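PDB 3JWG: methyltransferase type 12 from Clostridium thermocellum, which probably transfers a methyl group from S-adenosyl-L-methionine to the 2'-hydroxyl of the 3'-terminal nucleotide of small RNAs, as the C-terminal methyltransferase domain of bacterial Hen1. Local coordinates for residues N42-L47 / D71-D76; V61-L66 / L88-L93; S185-Q190 / M204-L209. All blocks are in the same frame, centred on the assembly; numbering follows the deposited sequence.

Contact 1 (N42-L47 / D71-D76); sequences NLLSLL and DRLKID
Arg-72 reaches from the end of helix 63-73 to Ser-45 on helix 42-48, joining two helices of the Rossmann-like methyltransferase fold. Its NH1 donates to Ser-45 OG at 2.6 Å, an almost straight bond with an N-H...O angle of 174°, and the hydroxyl oxygen lies in the guanidinium plane. NH2 adds a weak, strongly bent bond to the same OG. The arginine spans the gap with CG anti to the backbone N (chi1 172°) and the chain extended as far as NE. Asn-42 comes at it differently: its OD1 sits over one face of the guanidinium, 2.9 Å from Arg-72 NH2, with the amide and guanidinium planes 77° apart. The N-H groups of the guanidinium do not point at OD1, and the geometry is poor for a hydrogen bond, so any attraction would be mainly electrostatic. Ser-45 OG is also hydrogen-bonded to Gly-41 O, which ties the hydroxyl to the residue just before its own helix as well as to the arginine.

Beneath this polar layer lie the leucines. Leu-44 and Leu-73 cross at about a right angle, and both also pack on strand 86-90, Leu-44 on Leu-88 and Leu-73 on Ile-86. Leu-44 CD2 meets Leu-73 CD1 at 3.8 Å, while Leu-73 CD2 makes a tight approach to Ser-45 OG, at 3.0 Å.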
loop_
_atom_site.group_PDB
_atom_site.type_symbol
_atom_site.label_atom_id
_atom_site.label_comp_id
_atom_site.label_asym_id
_atom_site.label_seq_id
_atom_site.Cartn_x
_atom_site.Cartn_y
_atom_site.Cartn_z
ATOM N N ASN A 42 -5.626 9.043 -1.297
ATOM C CA ASN A 42 -6.354 9.026 -0.033
ATOM C C ASN A 42 -5.431 8.836 1.161
ATOM O O ASN A 42 -5.637 9.451 2.209
ATOM C CB ASN A 42 -7.438 7.947 -0.053
ATOM C CG ASN A 42 -8.553 8.273 -1.019
ATOM O OD1 ASN A 42 -8.979 9.423 -1.114
ATOM N ND2 ASN A 42 -9.038 7.268 -1.736
ATOM N N LEU A 43 -4.412 7.997 1.003
ATOM C CA LEU A 43 -3.453 7.765 2.079
ATOM C C LEU A 43 -2.561 9.002 2.225
ATOM O O LEU A 43 -2.223 9.421 3.339
ATOM C CB LEU A 43 -2.584 6.545 1.777
ATOM C CG LEU A 43 -1.527 6.251 2.848
ATOM C CD1 LEU A 43 -2.220 5.892 4.158
ATOM C CD2 LEU A 43 -0.616 5.121 2.387
ATOM N N LEU A 44 -2.183 9.582 1.089
ATOM C CA LEU A 44 -1.348 10.777 1.079
ATOM C C LEU A 44 -1.980 11.874 1.934
ATOM O O LEU A 44 -1.293 12.527 2.720
ATOM C CB LEU A 44 -1.167 11.276 -0.359
ATOM C CG LEU A 44 -0.067 10.672 -1.240
ATOM C CD1 LEU A 44 0.139 9.205 -0.950
ATOM C CD2 LEU A 44 -0.437 10.890 -2.692
ATOM N N SER A 45 -3.287 12.070 1.780
ATOM C CA SER A 45 -4.006 13.088 2.546
ATOM C C SER A 45 -3.831 12.887 4.043
ATOM O O SER A 45 -3.552 13.838 4.777
ATOM C CB SER A 45 -5.505 13.062 2.226
ATOM O OG SER A 45 -5.750 13.266 0.851
ATOM N N LEU A 46 -4.013 11.649 4.499
ATOM C CA LEU A 46 -3.886 11.331 5.919
ATOM C C LEU A 46 -2.467 11.518 6.438
ATOM O O LEU A 46 -2.264 11.940 7.575
ATOM C CB LEU A 46 -4.330 9.887 6.194
ATOM C CG LEU A 46 -5.804 9.516 6.018
ATOM C CD1 LEU A 46 -5.990 8.067 6.442
ATOM C CD2 LEU A 46 -6.694 10.424 6.858
ATOM N N LEU A 47 -1.486 11.181 5.609
ATOM C CA LEU A 47 -0.087 11.324 5.994
ATOM C C LEU A 47 0.277 12.796 6.211
ATOM O O LEU A 47 1.001 13.137 7.154
ATOM C CB LEU A 47 0.813 10.703 4.920
ATOM C CG LEU A 47 0.756 9.172 4.850
ATOM C CD1 LEU A 47 1.583 8.665 3.674
ATOM C CD2 LEU A 47 1.277 8.587 6.167
ATOM N N ASP A 71 -5.244 17.086 -7.968
ATOM C CA ASP A 71 -6.398 17.970 -7.907
ATOM C C ASP A 71 -7.134 17.751 -6.590
ATOM O O ASP A 71 -7.554 18.702 -5.934
ATOM C CB ASP A 71 -7.341 17.711 -9.082
ATOM C CG ASP A 71 -8.545 18.634 -9.073
ATOM O OD1 ASP A 71 -8.353 19.859 -8.909
ATOM O OD2 ASP A 71 -9.681 18.139 -9.234
ATOM N N ARG A 72 -7.275 16.488 -6.200
ATOM C CA ARG A 72 -7.951 16.148 -4.956
ATOM C C ARG A 72 -7.148 16.612 -3.740
ATOM O O ARG A 72 -7.713 17.006 -2.722
ATOM C CB ARG A 72 -8.178 14.638 -4.879
ATOM C CG ARG A 72 -8.697 14.183 -3.536
ATOM C CD ARG A 72 -8.925 12.685 -3.485
ATOM N NE ARG A 72 -9.241 12.268 -2.122
ATOM C CZ ARG A 72 -8.418 12.425 -1.091
ATOM N NH1 ARG A 72 -7.230 12.984 -1.275
ATOM N NH2 ARG A 72 -8.784 12.039 0.125
ATOM N N LEU A 73 -5.825 16.565 -3.848
ATOM C CA LEU A 73 -4.966 16.986 -2.748
ATOM C C LEU A 73 -4.762 18.506 -2.722
ATOM O O LEU A 73 -4.250 19.049 -1.744
ATOM C CB LEU A 73 -3.611 16.274 -2.843
ATOM C CG LEU A 73 -3.633 14.754 -2.653
ATOM C CD1 LEU A 73 -2.302 14.162 -3.065
ATOM C CD2 LEU A 73 -3.943 14.423 -1.206
ATOM N N LYS A 74 -5.167 19.182 -3.796
ATOM C CA LYS A 74 -5.031 20.636 -3.895
ATOM C C LYS A 74 -3.607 21.058 -3.560
ATOM O O LYS A 74 -3.386 22.070 -2.898
ATOM C CB LYS A 74 -6.005 21.329 -2.938
ATOM C CG LYS A 74 -7.474 21.034 -3.207
ATOM C CD LYS A 74 -7.883 21.447 -4.613
ATOM C CE LYS A 74 -9.333 21.082 -4.888
ATOM N NZ LYS A 74 -9.730 21.376 -6.292
ATOM N N ILE A 75 -2.644 20.276 -4.036
ATOM C CA ILE A 75 -1.238 20.536 -3.772
ATOM C C ILE A 75 -0.762 21.945 -4.127
ATOM O O ILE A 75 -0.074 22.585 -3.331
ATOM C CB ILE A 75 -0.353 19.514 -4.509
ATOM C CG1 ILE A 75 -0.783 18.093 -4.139
ATOM C CG2 ILE A 75 1.097 19.713 -4.121
ATOM C CD1 ILE A 75 0.051 17.013 -4.796
ATOM N N ASP A 76 -1.130 22.434 -5.308
ATOM C CA ASP A 76 -0.706 23.766 -5.736
ATOM C C ASP A 76 -1.297 24.907 -4.910
ATOM O O ASP A 76 -1.158 26.074 -5.274
ATOM C CB ASP A 76 -1.043 23.984 -7.216
ATOM C CG ASP A 76 -2.536 23.959 -7.488
ATOM O OD1 ASP A 76 -3.273 24.744 -6.858
ATOM O OD2 ASP A 76 -2.975 23.157 -8.338
#

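Contact 2 (V61-L66 / L88-L93); sequences VSYSVL and LFQSSL
Leu-66, on the first turn of helix 63-73, lays its CD1 methyl against the backbone of strand 86-90, 3.4 Å from Phe-89 O. The same CD1 touches Gln-90 CB at 3.6 Å, and the second methyl, CD2, looks to Leu-88 CD2. At the other end of the contact Val-61 CA packs on Ser-91 O at 3.1 Å in a CA-H...O contact, and Val-61 CG1 meets Leu-93 CD1 at 3.8 Å. Between the two ends Gln-90, with CG anti to the backbone N (chi1 -171°) and the chain extended beyond, carries its amide to the start of the helix, crossing the Tyr-63 side chain at about a right angle.

Ser-62 is the N-cap of the helix, its OG accepting from Val-65 N at 3.1 Å, and its own N is bonded to Asp-60 OD2. After the strand, Ser-91 OG accepts from Leu-93 N in an ST turn. Strand 55-60, helix 63-73 and the parallel strand 86-90 form a beta-alpha-beta crossover of the Rossmann-like sheet. Helix and strand are thus held at Leu-66 by van der Waals contact of methyls with the strand backbone, Leu-88 and Gln-90, while the glutamine amide lies among polar backbone atoms of Val-61 and Tyr-63.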
loop_
_atom_site.group_PDB
_atom_site.type_symbol
_atom_site.label_atom_id
_atom_site.label_comp_id
_atom_site.label_asym_id
_atom_site.label_seq_id
_atom_site.Cartn_x
_atom_site.Cartn_y
_atom_site.Cartn_z
ATOM N N VAL A 61 0.589 4.103 -11.751
ATOM C CA VAL A 61 0.859 3.689 -13.126
ATOM C C VAL A 61 0.144 4.579 -14.132
ATOM O O VAL A 61 0.570 4.699 -15.278
ATOM C CB VAL A 61 0.398 2.232 -13.376
ATOM C CG1 VAL A 61 1.107 1.289 -12.425
ATOM C CG2 VAL A 61 -1.110 2.122 -13.195
ATOM N N SER A 62 -0.940 5.208 -13.691
ATOM C CA SER A 62 -1.744 6.060 -14.562
ATOM C C SER A 62 -1.519 7.563 -14.436
ATOM O O SER A 62 -1.542 8.125 -13.338
ATOM C CB SER A 62 -3.227 5.758 -14.334
ATOM O OG SER A 62 -4.046 6.755 -14.917
ATOM N N TYR A 63 -1.313 8.206 -15.581
ATOM C CA TYR A 63 -1.110 9.648 -15.637
ATOM C C TYR A 63 -2.389 10.353 -15.195
ATOM O O TYR A 63 -2.356 11.307 -14.414
ATOM C CB TYR A 63 -0.772 10.074 -17.067
ATOM C CG TYR A 63 -0.846 11.567 -17.289
ATOM C CD1 TYR A 63 0.180 12.409 -16.858
ATOM C CD2 TYR A 63 -1.957 12.143 -17.906
ATOM C CE1 TYR A 63 0.103 13.791 -17.037
ATOM C CE2 TYR A 63 -2.047 13.523 -18.087
ATOM C CZ TYR A 63 -1.015 14.340 -17.651
ATOM O OH TYR A 63 -1.108 15.705 -17.822
ATOM N N SER A 64 -3.514 9.871 -15.707
ATOM C CA SER A 64 -4.818 10.436 -15.388
ATOM C C SER A 64 -5.114 10.399 -13.889
ATOM O O SER A 64 -5.619 11.370 -13.320
ATOM C CB SER A 64 -5.909 9.675 -16.141
ATOM O OG SER A 64 -7.185 10.182 -15.806
ATOM N N VAL A 65 -4.806 9.275 -13.255
ATOM C CA VAL A 65 -5.041 9.123 -11.823
ATOM C C VAL A 65 -4.223 10.133 -11.027
ATOM O O VAL A 65 -4.748 10.817 -10.149
ATOM C CB VAL A 65 -4.671 7.707 -11.341
ATOM C CG1 VAL A 65 -4.918 7.592 -9.843
ATOM C CG2 VAL A 65 -5.491 6.667 -12.096
ATOM N N LEU A 66 -2.934 10.221 -11.337
ATOM C CA LEU A 66 -2.053 11.151 -10.646
ATOM C C LEU A 66 -2.546 12.582 -10.786
ATOM O O LEU A 66 -2.395 13.392 -9.871
ATOM C CB LEU A 66 -0.626 11.026 -11.185
ATOM C CG LEU A 66 0.094 9.745 -10.753
ATOM C CD1 LEU A 66 1.415 9.617 -11.485
ATOM C CD2 LEU A 66 0.315 9.774 -9.244
ATOM N N LEU A 88 4.803 13.449 -6.231
ATOM C CA LEU A 88 4.021 12.474 -6.987
ATOM C C LEU A 88 4.670 12.251 -8.341
ATOM O O LEU A 88 5.157 13.196 -8.955
ATOM C CB LEU A 88 2.593 12.984 -7.213
ATOM C CG LEU A 88 1.649 13.193 -6.030
ATOM C CD1 LEU A 88 0.443 13.996 -6.488
ATOM C CD2 LEU A 88 1.216 11.860 -5.467
ATOM N N PHE A 89 4.693 11.005 -8.803
ATOM C CA PHE A 89 5.254 10.710 -10.117
ATOM C C PHE A 89 4.712 9.402 -10.674
ATOM O O PHE A 89 4.230 8.545 -9.929
ATOM C CB PHE A 89 6.794 10.710 -10.080
ATOM C CG PHE A 89 7.411 9.529 -9.386
ATOM C CD1 PHE A 89 7.687 8.357 -10.086
ATOM C CD2 PHE A 89 7.779 9.612 -8.045
ATOM C CE1 PHE A 89 8.330 7.288 -9.464
ATOM C CE2 PHE A 89 8.421 8.551 -7.411
ATOM C CZ PHE A 89 8.699 7.385 -8.122
ATOM N N GLN A 90 4.773 9.266 -11.993
ATOM C CA GLN A 90 4.265 8.083 -12.670
ATOM C C GLN A 90 5.325 7.006 -12.823
ATOM O O GLN A 90 6.510 7.298 -12.999
ATOM C CB GLN A 90 3.704 8.476 -14.044
ATOM C CG GLN A 90 2.949 7.366 -14.763
ATOM C CD GLN A 90 2.244 7.850 -16.022
ATOM O OE1 GLN A 90 1.528 7.089 -16.677
ATOM N NE2 GLN A 90 2.442 9.120 -16.364
ATOM N N SER A 91 4.890 5.754 -12.737
ATOM C CA SER A 91 5.783 4.615 -12.880
ATOM C C SER A 91 4.989 3.355 -13.182
ATOM O O SER A 91 3.862 3.198 -12.718
ATOM C CB SER A 91 6.599 4.391 -11.607
ATOM O OG SER A 91 7.371 3.204 -11.724
ATOM N N SER A 92 5.591 2.459 -13.958
ATOM C CA SER A 92 4.942 1.209 -14.322
ATOM C C SER A 92 5.152 0.158 -13.232
ATOM O O SER A 92 4.580 -0.927 -13.298
ATOM C CB SER A 92 5.496 0.694 -15.653
ATOM O OG SER A 92 6.853 0.301 -15.527
ATOM N N LEU A 93 5.976 0.489 -12.239
ATOM C CA LEU A 93 6.261 -0.414 -11.123
ATOM C C LEU A 93 6.859 -1.737 -11.601
ATOM O O LEU A 93 6.530 -2.807 -11.087
ATOM C CB LEU A 93 4.978 -0.680 -10.333
ATOM C CG LEU A 93 4.250 0.561 -9.805
ATOM C CD1 LEU A 93 2.901 0.174 -9.210
ATOM C CD2 LEU A 93 5.119 1.248 -8.766
#

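Contact 3 (S185-Q190 / M204-L209); sequences SVRFLQ and MGVFTL
Val-186 and Phe-207 form the apolar centre of one face of this hairpin. The valine CG2, anti to the backbone N, sits over the middle of the Phe-207 ring, 3.6 Å from its centroid and 8° off the normal, a CH-pi contact. Phe-188 follows on the same face, its CD1 4.0 Å from Gly-205 CA. Helix 168-182 covers these rings through Ala-175, and Phe-207 also meets the ring of Phe-128.

On the other face, Leu-189 CD1 touches Val-206 CG2 at 3.6 Å, and its CD2 approaches the sulfur of Met-204. Arg-187 lies beside Val-206, its chain extended from CG to NE, and Val-206 CB lies over one face of the Arg-187 guanidinium.

The backbones are joined by three hydrogen-bonded pairs, Arg-187 with Val-206, Leu-189 with Met-204 and, at the polar edge, Ser-185 with Thr-208, where Ser-185 N donates to Thr-208 O at 2.9 Å and Thr-208 N to Ser-185 O at 2.8 Å. CA-H...O contacts fill in between them, among them Val-186 CA to Val-206 O at 3.3 Å. The N-to-C directions of the two strand segments are 155° apart, and strand 202-209 bonds on its far side to strand 135-141: this is the antiparallel C-terminal hairpin characteristic of the class I, Rossmann-like methyltransferase sheet.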
loop_
_atom_site.group_PDB
_atom_site.type_symbol
_atom_site.label_atom_id
_atom_site.label_comp_id
_atom_site.label_asym_id
_atom_site.label_seq_id
_atom_site.Cartn_x
_atom_site.Cartn_y
_atom_site.Cartn_z
ATOM N N SER A 185 11.035 -10.279 7.563
ATOM C CA SER A 185 10.231 -11.073 8.472
ATOM C C SER A 185 8.850 -10.443 8.259
ATOM O O SER A 185 8.754 -9.266 7.884
ATOM C CB SER A 185 10.712 -10.902 9.920
ATOM O OG SER A 185 10.674 -9.547 10.316
ATOM N N VAL A 186 7.780 -11.199 8.467
ATOM C CA VAL A 186 6.454 -10.633 8.253
ATOM C C VAL A 186 5.447 -11.063 9.312
ATOM O O VAL A 186 5.539 -12.162 9.864
ATOM C CB VAL A 186 5.928 -10.997 6.821
ATOM C CG1 VAL A 186 5.736 -12.494 6.692
ATOM C CG2 VAL A 186 4.628 -10.255 6.528
ATOM N N ARG A 187 4.509 -10.170 9.617
ATOM C CA ARG A 187 3.461 -10.448 10.593
ATOM C C ARG A 187 2.152 -10.015 9.948
ATOM O O ARG A 187 2.148 -9.157 9.057
ATOM C CB ARG A 187 3.705 -9.686 11.908
ATOM C CG ARG A 187 3.480 -8.182 11.854
ATOM C CD ARG A 187 3.950 -7.530 13.157
ATOM N NE ARG A 187 3.661 -6.097 13.222
ATOM C CZ ARG A 187 2.481 -5.578 13.544
ATOM N NH1 ARG A 187 1.460 -6.372 13.836
ATOM N NH2 ARG A 187 2.320 -4.256 13.580
ATOM N N PHE A 188 1.048 -10.614 10.385
ATOM C CA PHE A 188 -0.253 -10.307 9.804
ATOM C C PHE A 188 -1.224 -9.641 10.745
ATOM O O PHE A 188 -1.209 -9.876 11.958
ATOM C CB PHE A 188 -0.880 -11.590 9.248
ATOM C CG PHE A 188 -0.013 -12.285 8.247
ATOM C CD1 PHE A 188 0.143 -11.766 6.966
ATOM C CD2 PHE A 188 0.707 -13.421 8.603
ATOM C CE1 PHE A 188 1.006 -12.364 6.060
ATOM C CE2 PHE A 188 1.577 -14.026 7.699
ATOM C CZ PHE A 188 1.726 -13.496 6.425
ATOM N N LEU A 189 -2.070 -8.799 10.164
ATOM C CA LEU A 189 -3.085 -8.077 10.903
ATOM C C LEU A 189 -4.439 -8.285 10.233
ATOM O O LEU A 189 -4.523 -8.593 9.038
ATOM C CB LEU A 189 -2.764 -6.578 10.942
ATOM C CG LEU A 189 -1.519 -6.119 11.707
ATOM C CD1 LEU A 189 -0.267 -6.629 11.022
ATOM C CD2 LEU A 189 -1.498 -4.606 11.780
ATOM N N GLN A 190 -5.494 -8.120 11.018
ATOM C CA GLN A 190 -6.855 -8.257 10.529
ATOM C C GLN A 190 -7.503 -6.887 10.672
ATOM O O GLN A 190 -7.788 -6.440 11.784
ATOM C CB GLN A 190 -7.612 -9.293 11.367
ATOM C CG GLN A 190 -7.082 -10.712 11.225
ATOM C CD GLN A 190 -7.708 -11.676 12.222
ATOM O OE1 GLN A 190 -7.403 -11.640 13.420
ATOM N NE2 GLN A 190 -8.594 -12.541 11.734
ATOM N N MET A 204 -3.741 -7.557 6.188
ATOM C CA MET A 204 -2.531 -6.763 6.047
ATOM C C MET A 204 -1.296 -7.500 6.524
ATOM O O MET A 204 -1.323 -8.188 7.548
ATOM C CB MET A 204 -2.701 -5.450 6.822
ATOM C CG MET A 204 -1.456 -4.576 6.939
ATOM S SD MET A 204 -1.838 -3.077 7.906
ATOM C CE MET A 204 -3.022 -2.344 6.847
ATOM N N GLY A 205 -0.217 -7.367 5.754
ATOM C CA GLY A 205 1.036 -7.992 6.111
ATOM C C GLY A 205 2.035 -6.871 6.351
ATOM O O GLY A 205 2.159 -5.962 5.525
ATOM N N VAL A 206 2.718 -6.906 7.487
ATOM C CA VAL A 206 3.723 -5.891 7.791
ATOM C C VAL A 206 5.076 -6.589 7.723
ATOM O O VAL A 206 5.368 -7.510 8.494
ATOM C CB VAL A 206 3.500 -5.265 9.184
ATOM C CG1 VAL A 206 4.563 -4.195 9.461
ATOM C CG2 VAL A 206 2.108 -4.651 9.248
ATOM N N PHE A 207 5.887 -6.161 6.763
ATOM C CA PHE A 207 7.199 -6.745 6.545
ATOM C C PHE A 207 8.271 -5.864 7.171
ATOM O O PHE A 207 8.232 -4.646 7.030
ATOM C CB PHE A 207 7.482 -6.861 5.039
ATOM C CG PHE A 207 6.546 -7.777 4.297
ATOM C CD1 PHE A 207 6.947 -9.066 3.948
ATOM C CD2 PHE A 207 5.291 -7.336 3.892
ATOM C CE1 PHE A 207 6.110 -9.905 3.198
ATOM C CE2 PHE A 207 4.447 -8.163 3.144
ATOM C CZ PHE A 207 4.859 -9.450 2.794
ATOM N N THR A 208 9.233 -6.493 7.840
ATOM C CA THR A 208 10.333 -5.777 8.478
ATOM C C THR A 208 11.650 -6.322 7.938
ATOM O O THR A 208 11.886 -7.527 7.960
ATOM C CB THR A 208 10.289 -5.950 10.005
ATOM O OG1 THR A 208 9.092 -5.352 10.512
ATOM C CG2 THR A 208 11.504 -5.273 10.666
ATOM N N LEU A 209 12.499 -5.429 7.442
ATOM C CA LEU A 209 13.782 -5.823 6.872
ATOM C C LEU A 209 14.623 -6.547 7.916
ATOM O O LEU A 209 14.792 -6.059 9.036
ATOM C CB LEU A 209 14.531 -4.591 6.348
ATOM C CG LEU A 209 15.848 -4.849 5.608
ATOM C CD1 LEU A 209 15.602 -5.755 4.408
ATOM C CD2 LEU A 209 16.447 -3.527 5.156
#

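In the fold
Contacts 1 and 2 share helix 63-73 and touch directly, Leu-44 CD2 meeting Leu-88 CD2 at 3.4 Å and Ile-75 CD1 meeting Leu-88 CD1 at 3.5 Å; their centres are 15 Å apart. Contact 3 lies across the centre of the chain, 26 Å from each of them between centres, at the end of the seven-stranded sheet opposite strand 86-90. The magnesium ion, bound by Gly-37 and Ile-109, is about 8 Å from the side chain of Asn-42 in contact 1, about 9 Å from that of Leu-93 in contact 2 and about 11 Å from that of Met-204 in contact 3.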